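Local structure of 11S globulin subunit beta (Cucurbita maxima, 2E9Q) at residues R33-V38 against D56-A61; E49-D54 against V346-R351; V356-V359 against S365-D368; I406-L409 against S415-R418. The protein serves as a seed storage protein, a nutrient reservoir of the 11S globulin family, built as a two-cupin subunit. All blocks are in the same frame, centred on the assembly; numbering follows the deposited sequence. Where two conformers were deposited one is given.

From the N terminus, contact 1 closes a short loop around the hairpin of strands 39-43 and 46-50, bringing helix 56-61 back onto the 33-38 loop. Contact 2 opens at 49-54, within that loop, and closes almost 300 residues later on strand 345-350, so the two cross and share a border where W51 meets the 33-38 loop. Contacts 3 and 4 follow in series, each closing a short local loop at one sheet of the second cupin unit and each reaching a neighbouring subunit. Contact 1 also touches contact 3, A34 packing on F367. Together they tie the N-terminal segment and the first cupin unit to the second, and the second to a neighbouring subunit.

Contact 1 (R33-V38 against D56-A61); sequences RAQDPV and DEFQCA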
loop_
_atom_site.group_PDB
_atom_site.type_symbol
_atom_site.label_atom_id
_atom_site.label_comp_id
_atom_site.label_asym_id
_atom_site.label_seq_id
_atom_site.Cartn_x
_atom_site.Cartn_y
_atom_site.Cartn_z
ATOM N N ARG A 33 -8.955 -17.709 18.578
ATOM C CA ARG A 33 -9.421 -19.077 18.719
ATOM C C ARG A 33 -8.595 -20.063 17.902
ATOM O O ARG A 33 -8.093 -19.724 16.826
ATOM C CB ARG A 33 -10.890 -19.162 18.297
ATOM C CG ARG A 33 -11.783 -18.164 19.047
ATOM C CD ARG A 33 -13.244 -18.213 18.596
ATOM N NE ARG A 33 -13.415 -17.939 17.169
ATOM C CZ ARG A 33 -14.595 -17.880 16.555
ATOM N NH1 ARG A 33 -14.660 -17.627 15.251
ATOM N NH2 ARG A 33 -15.714 -18.065 17.248
ATOM N N ALA A 34 -8.431 -21.272 18.435
ATOM C CA ALA A 34 -7.732 -22.324 17.712
ATOM C C ALA A 34 -8.841 -22.794 16.776
ATOM O O ALA A 34 -9.783 -23.433 17.220
ATOM C CB ALA A 34 -7.325 -23.434 18.655
ATOM N N GLN A 35 -8.740 -22.456 15.497
ATOM C CA GLN A 35 -9.775 -22.790 14.519
ATOM C C GLN A 35 -9.636 -24.069 13.702
ATOM O O GLN A 35 -8.543 -24.451 13.278
ATOM C CB GLN A 35 -9.918 -21.653 13.509
ATOM C CG GLN A 35 -9.999 -20.261 14.086
ATOM C CD GLN A 35 -9.839 -19.207 12.999
ATOM O OE1 GLN A 35 -10.603 -19.183 12.028
ATOM N NE2 GLN A 35 -8.834 -18.336 13.151
ATOM N N ASP A 36 -10.778 -24.696 13.446
ATOM C CA ASP A 36 -10.849 -25.891 12.631
ATOM C C ASP A 36 -11.576 -25.466 11.368
ATOM O O ASP A 36 -12.239 -24.426 11.354
ATOM C CB ASP A 36 -11.644 -26.997 13.335
ATOM C CG ASP A 36 -10.775 -27.852 14.237
ATOM O OD1 ASP A 36 -10.855 -27.709 15.471
ATOM O OD2 ASP A 36 -9.993 -28.670 13.705
ATOM N N PRO A 37 -11.453 -26.249 10.281
ATOM C CA PRO A 37 -12.151 -25.861 9.052
ATOM C C PRO A 37 -13.628 -25.770 9.389
ATOM O O PRO A 37 -14.088 -26.432 10.312
ATOM C CB PRO A 37 -11.854 -27.016 8.097
ATOM C CG PRO A 37 -10.562 -27.546 8.584
ATOM C CD PRO A 37 -10.727 -27.513 10.092
ATOM N N VAL A 38 -14.374 -24.961 8.654
ATOM C CA VAL A 38 -15.797 -24.821 8.930
ATOM C C VAL A 38 -16.648 -25.255 7.743
ATOM O O VAL A 38 -17.854 -25.427 7.871
ATOM C CB VAL A 38 -16.175 -23.355 9.277
ATOM C CG1 VAL A 38 -15.423 -22.897 10.508
ATOM C CG2 VAL A 38 -15.873 -22.444 8.096
ATOM N N ASP A 56 -12.744 -13.331 13.242
ATOM C CA ASP A 56 -12.186 -12.012 13.582
ATOM C C ASP A 56 -10.679 -11.824 13.296
ATOM O O ASP A 56 -10.296 -10.845 12.644
ATOM C CB ASP A 56 -12.460 -11.676 15.051
ATOM C CG ASP A 56 -13.945 -11.407 15.331
ATOM O OD1 ASP A 56 -14.354 -11.502 16.507
ATOM O OD2 ASP A 56 -14.696 -11.091 14.381
ATOM N N GLU A 57 -9.832 -12.733 13.779
ATOM C CA GLU A 57 -8.387 -12.616 13.537
ATOM C C GLU A 57 -8.093 -12.629 12.041
ATOM O O GLU A 57 -7.349 -11.789 11.539
ATOM C CB GLU A 57 -7.592 -13.789 14.130
ATOM C CG GLU A 57 -7.789 -14.099 15.578
ATOM C CD GLU A 57 -8.988 -14.970 15.835
ATOM O OE1 GLU A 57 -10.107 -14.423 15.873
ATOM O OE2 GLU A 57 -8.803 -16.197 15.986
ATOM N N PHE A 58 -8.657 -13.616 11.347
ATOM C CA PHE A 58 -8.446 -13.761 9.914
ATOM C C PHE A 58 -8.835 -12.520 9.140
ATOM O O PHE A 58 -8.090 -12.052 8.276
ATOM C CB PHE A 58 -9.240 -14.951 9.365
ATOM C CG PHE A 58 -8.576 -16.282 9.589
ATOM C CD1 PHE A 58 -8.972 -17.398 8.858
ATOM C CD2 PHE A 58 -7.560 -16.426 10.527
ATOM C CE1 PHE A 58 -8.362 -18.639 9.059
ATOM C CE2 PHE A 58 -6.948 -17.666 10.732
ATOM C CZ PHE A 58 -7.352 -18.768 9.996
ATOM N N GLN A 59 -10.013 -11.998 9.454
ATOM C CA GLN A 59 -10.526 -10.822 8.782
ATOM C C GLN A 59 -9.575 -9.646 8.986
ATOM O O GLN A 59 -9.334 -8.873 8.072
ATOM C CB GLN A 59 -11.917 -10.498 9.329
ATOM C CG GLN A 59 -12.798 -9.698 8.397
ATOM C CD GLN A 59 -14.190 -9.467 8.979
ATOM O OE1 GLN A 59 -14.990 -8.719 8.422
ATOM N NE2 GLN A 59 -14.479 -10.116 10.102
ATOM N N CYS A 60 -9.023 -9.516 10.185
ATOM C CA CYS A 60 -8.105 -8.420 10.452
ATOM C C CYS A 60 -6.903 -8.525 9.529
ATOM O O CYS A 60 -6.527 -7.557 8.852
ATOM C CB CYS A 60 -7.630 -8.475 11.893
ATOM S SG CYS A 60 -6.497 -7.125 12.337
ATOM N N ALA A 61 -6.315 -9.716 9.503
ATOM C CA ALA A 61 -5.145 -9.986 8.689
ATOM C C ALA A 61 -5.480 -10.269 7.226
ATOM O O ALA A 61 -4.603 -10.245 6.381
ATOM C CB ALA A 61 -4.360 -11.152 9.286
HETATM O O HOH W 1 -6.916 -18.027 15.373
#
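A buried polar contact seals the loop 33-38 to helix 56-61 of the first cupin unit, E57 gripping the backbone of R33 while the amide of Q35 lies over the ring of F58. The N of R33 donates to OE2 of E57 at 3.0 Å and nearly straight, 162° at the hydrogen, though it meets the oxygen from above the carboxylate plane. The glutamate chain is long enough to cross to the loop, and its bend at chi2 (84°) sets OE2 beside N of R33. A water fills the corner between the two segments: it donates to OE2 of E57, 2.7 Å away, and to O of R33, and accepts from NE2 of Q35 at 3.0 Å. Two donors thus converge on OE2, which would be expected to favour the ionised carboxylate in a largely buried place. Glutamine suits position 35 because its long, extended chain delivers an amide, able to serve the water, onto an aromatic face. NE2 of Q35 lies 3.1 Å above the ring plane of F58, displaced toward the rim, with amide and ring planes 51° apart. OE1 of Q35 stays farther off, its nearest F58 atom being CE1 at 3.8 Å. The helix is anchored by the disulfide from C60 to C27, and D56 forms a salt bridge with R28. F58 and E57 also pack against strand 376-379 through M378, and F58 reaches V63 of strand 63-70, so helix 56-61 packs on the 33-38 loop and on strands of both cupin units, while the loop itself is bonded through Q35 to V376.

Contact 2 (E49-D54 against V346-R351); sequences EVWDQD and VMYATR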
loop_
_atom_site.group_PDB
_atom_site.type_symbol
_atom_site.label_atom_id
_atom_site.label_comp_id
_atom_site.label_asym_id
_atom_site.label_seq_id
_atom_site.Cartn_x
_atom_site.Cartn_y
_atom_site.Cartn_z
ATOM N N GLU A 49 -11.301 -28.556 2.371
ATOM C CA GLU A 49 -11.786 -27.979 3.606
ATOM C C GLU A 49 -11.364 -26.505 3.652
ATOM O O GLU A 49 -10.237 -26.159 3.253
ATOM C CB GLU A 49 -11.203 -28.746 4.790
ATOM C CG GLU A 49 -11.681 -30.200 4.877
ATOM C CD GLU A 49 -11.018 -30.955 6.010
ATOM O OE1 GLU A 49 -9.859 -31.396 5.843
ATOM O OE2 GLU A 49 -11.648 -31.090 7.076
ATOM N N VAL A 50 -12.269 -25.647 4.128
ATOM C CA VAL A 50 -12.003 -24.212 4.208
ATOM C C VAL A 50 -12.261 -23.639 5.594
ATOM O O VAL A 50 -13.267 -23.966 6.230
ATOM C CB VAL A 50 -12.864 -23.445 3.193
ATOM C CG1 VAL A 50 -12.493 -21.981 3.200
ATOM C CG2 VAL A 50 -12.674 -24.035 1.800
ATOM N N TRP A 51 -11.348 -22.797 6.071
ATOM C CA TRP A 51 -11.514 -22.184 7.379
ATOM C C TRP A 51 -12.444 -20.974 7.246
ATOM O O TRP A 51 -12.786 -20.565 6.132
ATOM C CB TRP A 51 -10.164 -21.776 7.975
ATOM C CG TRP A 51 -9.479 -22.872 8.743
ATOM C CD1 TRP A 51 -9.317 -22.950 10.102
ATOM C CD2 TRP A 51 -8.831 -24.031 8.197
ATOM N NE1 TRP A 51 -8.600 -24.080 10.434
ATOM C CE2 TRP A 51 -8.289 -24.759 9.284
ATOM C CE3 TRP A 51 -8.652 -24.522 6.894
ATOM C CZ2 TRP A 51 -7.577 -25.960 9.106
ATOM C CZ3 TRP A 51 -7.944 -25.717 6.717
ATOM C CH2 TRP A 51 -7.418 -26.420 7.820
ATOM N N ASP A 52 -12.861 -20.415 8.376
ATOM C CA ASP A 52 -13.793 -19.289 8.354
ATOM C C ASP A 52 -13.139 -17.953 8.056
ATOM O O ASP A 52 -12.538 -17.350 8.926
ATOM C CB ASP A 52 -14.550 -19.206 9.681
ATOM C CG ASP A 52 -15.608 -18.111 9.682
ATOM O OD1 ASP A 52 -16.127 -17.761 8.602
ATOM O OD2 ASP A 52 -15.933 -17.609 10.771
ATOM N N GLN A 53 -13.272 -17.502 6.815
ATOM C CA GLN A 53 -12.699 -16.234 6.386
ATOM C C GLN A 53 -13.173 -15.076 7.274
ATOM O O GLN A 53 -12.405 -14.151 7.553
ATOM C CB GLN A 53 -13.070 -15.954 4.927
ATOM C CG GLN A 53 -14.460 -16.457 4.558
ATOM C CD GLN A 53 -14.476 -17.958 4.292
ATOM O OE1 GLN A 53 -14.131 -18.408 3.197
ATOM N NE2 GLN A 53 -14.858 -18.741 5.298
ATOM N N ASP A 54 -14.425 -15.135 7.728
ATOM C CA ASP A 54 -14.953 -14.072 8.584
ATOM C C ASP A 54 -14.542 -14.187 10.054
ATOM O O ASP A 54 -14.991 -13.410 10.898
ATOM C CB ASP A 54 -16.477 -13.995 8.456
ATOM C CG ASP A 54 -16.931 -13.779 7.023
ATOM O OD1 ASP A 54 -16.425 -12.850 6.355
ATOM O OD2 ASP A 54 -17.804 -14.546 6.560
ATOM N N VAL A 346 0.337 -16.925 10.887
ATOM C CA VAL A 346 -0.767 -17.870 10.829
ATOM C C VAL A 346 -0.273 -19.312 10.963
ATOM O O VAL A 346 0.176 -19.936 9.995
ATOM C CB VAL A 346 -1.552 -17.667 9.519
ATOM C CG1 VAL A 346 -2.835 -18.459 9.534
ATOM C CG2 VAL A 346 -1.849 -16.185 9.332
ATOM N N MET A 347 -0.374 -19.834 12.183
ATOM C CA MET A 347 0.082 -21.185 12.498
ATOM C C MET A 347 -0.892 -22.339 12.295
ATOM O O MET A 347 -1.977 -22.358 12.868
ATOM C CB MET A 347 0.582 -21.232 13.941
ATOM C CG MET A 347 0.929 -22.628 14.404
ATOM S SD MET A 347 1.569 -22.675 16.069
ATOM C CE MET A 347 3.046 -21.894 15.843
ATOM N N TYR A 348 -0.490 -23.300 11.475
ATOM C CA TYR A 348 -1.277 -24.503 11.233
ATOM C C TYR A 348 -0.496 -25.661 11.875
ATOM O O TYR A 348 0.656 -25.919 11.510
ATOM C CB TYR A 348 -1.433 -24.778 9.742
ATOM C CG TYR A 348 -2.086 -26.106 9.465
ATOM C CD1 TYR A 348 -3.472 -26.230 9.429
ATOM C CD2 TYR A 348 -1.313 -27.261 9.296
ATOM C CE1 TYR A 348 -4.081 -27.477 9.236
ATOM C CE2 TYR A 348 -1.908 -28.503 9.101
ATOM C CZ TYR A 348 -3.287 -28.611 9.072
ATOM O OH TYR A 348 -3.872 -29.845 8.869
ATOM N N ALA A 349 -1.118 -26.354 12.824
ATOM C CA ALA A 349 -0.463 -27.463 13.507
ATOM C C ALA A 349 -0.461 -28.719 12.634
ATOM O O ALA A 349 -1.519 -29.210 12.247
ATOM C CB ALA A 349 -1.163 -27.736 14.832
ATOM N N THR A 350 0.725 -29.234 12.317
ATOM C CA THR A 350 0.815 -30.428 11.472
ATOM C C THR A 350 0.854 -31.715 12.286
ATOM O O THR A 350 0.579 -32.783 11.765
ATOM C CB THR A 350 2.060 -30.397 10.563
ATOM O OG1 THR A 350 3.228 -30.197 11.365
ATOM C CG2 THR A 350 1.951 -29.269 9.549
ATOM N N ARG A 351 1.194 -31.613 13.563
ATOM C CA ARG A 351 1.238 -32.798 14.410
ATOM C C ARG A 351 1.335 -32.452 15.882
ATOM O O ARG A 351 1.870 -31.416 16.249
ATOM C CB ARG A 351 2.435 -33.675 14.036
ATOM C CG ARG A 351 2.065 -35.060 13.534
ATOM C CD ARG A 351 3.247 -35.976 13.725
ATOM N NE ARG A 351 3.699 -35.869 15.104
ATOM C CZ ARG A 351 4.956 -35.666 15.468
ATOM N NH1 ARG A 351 5.267 -35.571 16.757
ATOM N NH2 ARG A 351 5.899 -35.561 14.545
#
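The boundary between the two cupin units of the subunit is bridged here by one aromatic pair: W51, just after strand 46-50, reaches Y348 on strand 345-350. The backbones are far apart, with the CA atoms of W51 and Y348 separated by 11.2 Å, so only large side chains can span the gap. The benzo part of the indole does the touching, W51 CH2 and CZ2 each lying 3.8 Å from CE1 of Y348. CZ2 comes in at the rim of the phenol, in its plane, yet the pair as a whole is oblique, with centroids of the indole six-membered ring and the phenol 6.0 Å apart and planes at 81°. With CG of Y348 trans to its backbone N, chi1 173° sends the phenol across the path of the indole, so that its CE1 side meets W51. Each ring also carries a polar end, which suits these residue types to a buried seam: NE1 of W51 donates to O of Q35, and OH of Y348 is hydrogen-bonded to NH2 of R67. On strand 63-70, R67 also pairs through NE with OE1 of E49. V376 packs on both rings, while P37, M65 and R67 touch W51. An apolar core with buried polar anchors thus links the joining of two beta-barrel domains in one chain, as in the bicupin fold of 11S globulins.

Contact 3 (V356-V359 against S365-D368); sequences VQVV and SVFD
Strands 353-359 and 365-372 form a beta hairpin, and V358 carries its backbone bonding here: its N donates to O of F367 at 3.0 Å, and its O accepts from N of V366 at 2.9 Å. Q357 pairs with D368 and V359 with S365, so the single V358 faces both V366 and F367, consistent with a classic beta bulge where the chain turns a corner. O of V356 receives a CA-H contact from D368, and OG of S365 donates weakly to O of F367. NE2 of Q357 donates to OD1 of D368 at 2.7 Å, with 169° at the hydrogen. The bond lies in the amide plane but comes down from above the carboxylate. OD1 also makes a salt bridge with R355, and OE1 of Q357 accepts from N of A214 of a neighbouring subunit, so both ends of the amide are used. On the face of V358 and F367 the packing is apolar; CG2 of V366, at the corner, also meets CG1 of V358 at 3.6 Å. The chemistry implies, on the side of Q357, D368 and V359, a mixed face whose glutamine is held by its own hairpin and by a neighbouring subunit.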
loop_
_atom_site.group_PDB
_atom_site.type_symbol
_atom_site.label_atom_id
_atom_site.label_comp_id
_atom_site.label_asym_id
_atom_site.label_seq_id
_atom_site.Cartn_x
_atom_site.Cartn_y
_atom_site.Cartn_z
ATOM N N VAL A 356 -0.621 -22.862 24.289
ATOM C CA VAL A 356 -0.178 -21.581 23.764
ATOM C C VAL A 356 -0.849 -20.408 24.459
ATOM O O VAL A 356 -2.056 -20.431 24.698
ATOM C CB VAL A 356 -0.486 -21.471 22.264
ATOM C CG1 VAL A 356 0.017 -20.138 21.730
ATOM C CG2 VAL A 356 0.156 -22.628 21.513
ATOM N N GLN A 357 -0.059 -19.386 24.772
ATOM C CA GLN A 357 -0.570 -18.179 25.396
ATOM C C GLN A 357 -0.137 -16.978 24.571
ATOM O O GLN A 357 1.015 -16.896 24.123
ATOM C CB GLN A 357 -0.058 -18.024 26.829
ATOM C CG GLN A 357 -0.568 -19.081 27.805
ATOM C CD GLN A 357 -0.496 -18.625 29.255
ATOM O OE1 GLN A 357 0.495 -18.047 29.690
ATOM N NE2 GLN A 357 -1.556 -18.892 30.008
ATOM N N VAL A 358 -1.070 -16.055 24.366
ATOM C CA VAL A 358 -0.824 -14.850 23.593
ATOM C C VAL A 358 -1.274 -13.658 24.423
ATOM O O VAL A 358 -2.340 -13.690 25.034
ATOM C CB VAL A 358 -1.621 -14.877 22.273
ATOM C CG1 VAL A 358 -1.294 -13.646 21.443
ATOM C CG2 VAL A 358 -1.321 -16.168 21.499
ATOM N N VAL A 359 -0.465 -12.605 24.442
ATOM C CA VAL A 359 -0.788 -11.424 25.221
ATOM C C VAL A 359 -0.793 -10.189 24.344
ATOM O O VAL A 359 0.010 -10.070 23.413
ATOM C CB VAL A 359 0.226 -11.242 26.378
ATOM C CG1 VAL A 359 -0.073 -9.975 27.152
ATOM C CG2 VAL A 359 0.168 -12.452 27.308
ATOM N N SER A 365 -4.462 -11.551 28.287
ATOM C CA SER A 365 -4.364 -12.823 27.608
ATOM C C SER A 365 -5.490 -12.844 26.574
ATOM O O SER A 365 -6.657 -12.734 26.935
ATOM C CB SER A 365 -4.541 -13.950 28.626
ATOM O OG SER A 365 -4.578 -15.217 27.994
ATOM N N VAL A 366 -5.146 -12.945 25.290
ATOM C CA VAL A 366 -6.161 -12.982 24.244
ATOM C C VAL A 366 -6.343 -14.401 23.719
ATOM O O VAL A 366 -7.174 -14.672 22.837
ATOM C CB VAL A 366 -5.823 -12.012 23.098
ATOM C CG1 VAL A 366 -5.966 -10.579 23.603
ATOM C CG2 VAL A 366 -4.397 -12.269 22.579
ATOM N N PHE A 367 -5.542 -15.302 24.268
ATOM C CA PHE A 367 -5.632 -16.722 23.970
ATOM C C PHE A 367 -4.832 -17.436 25.032
ATOM O O PHE A 367 -3.740 -17.000 25.401
ATOM C CB PHE A 367 -5.092 -17.101 22.591
ATOM C CG PHE A 367 -5.232 -18.578 22.284
ATOM C CD1 PHE A 367 -4.175 -19.459 22.507
ATOM C CD2 PHE A 367 -6.436 -19.091 21.820
ATOM C CE1 PHE A 367 -4.318 -20.837 22.271
ATOM C CE2 PHE A 367 -6.592 -20.460 21.579
ATOM C CZ PHE A 367 -5.531 -21.340 21.805
ATOM N N ASP A 368 -5.400 -18.523 25.534
ATOM C CA ASP A 368 -4.766 -19.328 26.563
ATOM C C ASP A 368 -5.418 -20.695 26.483
ATOM O O ASP A 368 -6.477 -20.930 27.070
ATOM C CB ASP A 368 -4.992 -18.699 27.943
ATOM C CG ASP A 368 -4.356 -19.497 29.063
ATOM O OD1 ASP A 368 -3.463 -20.326 28.785
ATOM O OD2 ASP A 368 -4.740 -19.289 30.235
#

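Contact 4 (I406-L409 against S415-R418); sequences ITNL and SQMR
L409 and Q416 are joined by a single backbone bond, N of Q416 donating to O of L409 at 3.1 Å and 165°, closing the short loop between strand 407-409 and helix 416-419. Beside it, CB of S415 packs on the same O of L409 at 3.4 Å, and the CB atoms of L409 and S415 stand 4.2 Å apart. The amides of N408 and Q416 pass at a slant with planes 35° apart. Their oxygens, OD1 of N408 and OE1 of Q416, come within 3.5 Å as two acceptors and so do not bond; OE1 is instead hydrogen-bonded to S144 of a neighbouring subunit. The bend at chi2 (66°) turns the glutamine amide back toward the strand. S415 is the N-cap of the helix, a place for which serine suits well, since its short side chain can reach an N-H of the first turn that has no carbonyl of a preceding turn to bond: OG accepts weakly from N of R418 at 3.4 Å. The same OG is hydrogen-bonded to O of G412, which ties the cap to the intervening loop. Farther out, R418 is held through NH2 by O of Q443, and M417, long and flexible, packs against L425, M428 and Y429 of helix 422-429 and L439 of helix 433-441. N408 is paired through its backbone with Y339 of strand 334-340. L409 rests on M446, its side chain about 4 Å at nearest from that of R447, which is assigned to magnesium binding, while P101 and A99 of the neighbouring subunit pack on N408 and Q416 respectively.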
loop_
_atom_site.group_PDB
_atom_site.type_symbol
_atom_site.label_atom_id
_atom_site.label_comp_id
_atom_site.label_asym_id
_atom_site.label_seq_id
_atom_site.Cartn_x
_atom_site.Cartn_y
_atom_site.Cartn_z
ATOM N N ILE A 406 10.277 -10.899 11.071
ATOM C CA ILE A 406 11.314 -10.744 12.076
ATOM C C ILE A 406 10.749 -10.975 13.471
ATOM O O ILE A 406 9.786 -10.308 13.878
ATOM C CB ILE A 406 11.901 -9.336 12.055
ATOM C CG1 ILE A 406 12.441 -9.009 10.664
ATOM C CG2 ILE A 406 12.978 -9.223 13.131
ATOM C CD1 ILE A 406 12.726 -7.524 10.452
ATOM N N THR A 407 11.345 -11.910 14.205
ATOM C CA THR A 407 10.887 -12.189 15.554
ATOM C C THR A 407 11.874 -11.693 16.609
ATOM O O THR A 407 13.083 -11.952 16.526
ATOM C CB THR A 407 10.639 -13.699 15.776
ATOM O OG1 THR A 407 11.397 -14.148 16.908
ATOM C CG2 THR A 407 11.033 -14.493 14.557
ATOM N N ASN A 408 11.352 -10.954 17.583
ATOM C CA ASN A 408 12.156 -10.446 18.682
ATOM C C ASN A 408 11.903 -11.338 19.890
ATOM O O ASN A 408 10.749 -11.592 20.255
ATOM C CB ASN A 408 11.765 -9.008 19.034
ATOM C CG ASN A 408 12.513 -7.985 18.222
ATOM O OD1 ASN A 408 12.438 -6.786 18.492
ATOM N ND2 ASN A 408 13.244 -8.450 17.215
ATOM N N LEU A 409 12.974 -11.820 20.507
ATOM C CA LEU A 409 12.841 -12.670 21.678
ATOM C C LEU A 409 12.840 -11.815 22.933
ATOM O O LEU A 409 13.506 -10.783 22.990
ATOM C CB LEU A 409 13.989 -13.676 21.744
ATOM C CG LEU A 409 13.945 -14.819 20.729
ATOM C CD1 LEU A 409 14.034 -14.265 19.316
ATOM C CD2 LEU A 409 15.102 -15.773 21.002
ATOM N N SER A 415 18.353 -11.180 23.113
ATOM C CA SER A 415 17.006 -10.742 23.424
ATOM C C SER A 415 16.908 -9.293 23.869
ATOM O O SER A 415 17.912 -8.608 24.056
ATOM C CB SER A 415 16.409 -11.649 24.504
ATOM O OG SER A 415 17.170 -11.569 25.694
ATOM N N GLN A 416 15.672 -8.836 24.029
ATOM C CA GLN A 416 15.411 -7.476 24.455
ATOM C C GLN A 416 15.941 -7.292 25.869
ATOM O O GLN A 416 16.522 -6.265 26.198
ATOM C CB GLN A 416 13.902 -7.203 24.420
ATOM C CG GLN A 416 13.501 -5.980 23.598
ATOM C CD GLN A 416 13.784 -6.137 22.109
ATOM O OE1 GLN A 416 13.656 -5.181 21.344
ATOM N NE2 GLN A 416 14.162 -7.341 21.691
ATOM N N MET A 417 15.747 -8.303 26.700
ATOM C CA MET A 417 16.190 -8.241 28.083
ATOM C C MET A 417 17.720 -8.094 28.131
ATOM O O MET A 417 18.255 -7.308 28.914
ATOM C CB MET A 417 15.741 -9.493 28.841
ATOM C CG MET A 417 15.024 -9.203 30.163
ATOM S SD MET A 417 13.342 -8.525 30.011
ATOM C CE MET A 417 13.654 -6.767 30.092
ATOM N N ARG A 418 18.415 -8.842 27.276
ATOM C CA ARG A 418 19.873 -8.804 27.213
ATOM C C ARG A 418 20.392 -7.438 26.788
ATOM O O ARG A 418 21.418 -6.975 27.280
ATOM C CB ARG A 418 20.381 -9.860 26.227
ATOM C CG ARG A 418 20.091 -11.295 26.637
ATOM C CD ARG A 418 21.313 -11.945 27.251
ATOM N NE ARG A 418 21.079 -13.341 27.609
ATOM C CZ ARG A 418 22.035 -14.184 27.985
ATOM N NH1 ARG A 418 23.295 -13.778 28.053
ATOM N NH2 ARG A 418 21.733 -15.437 28.288
#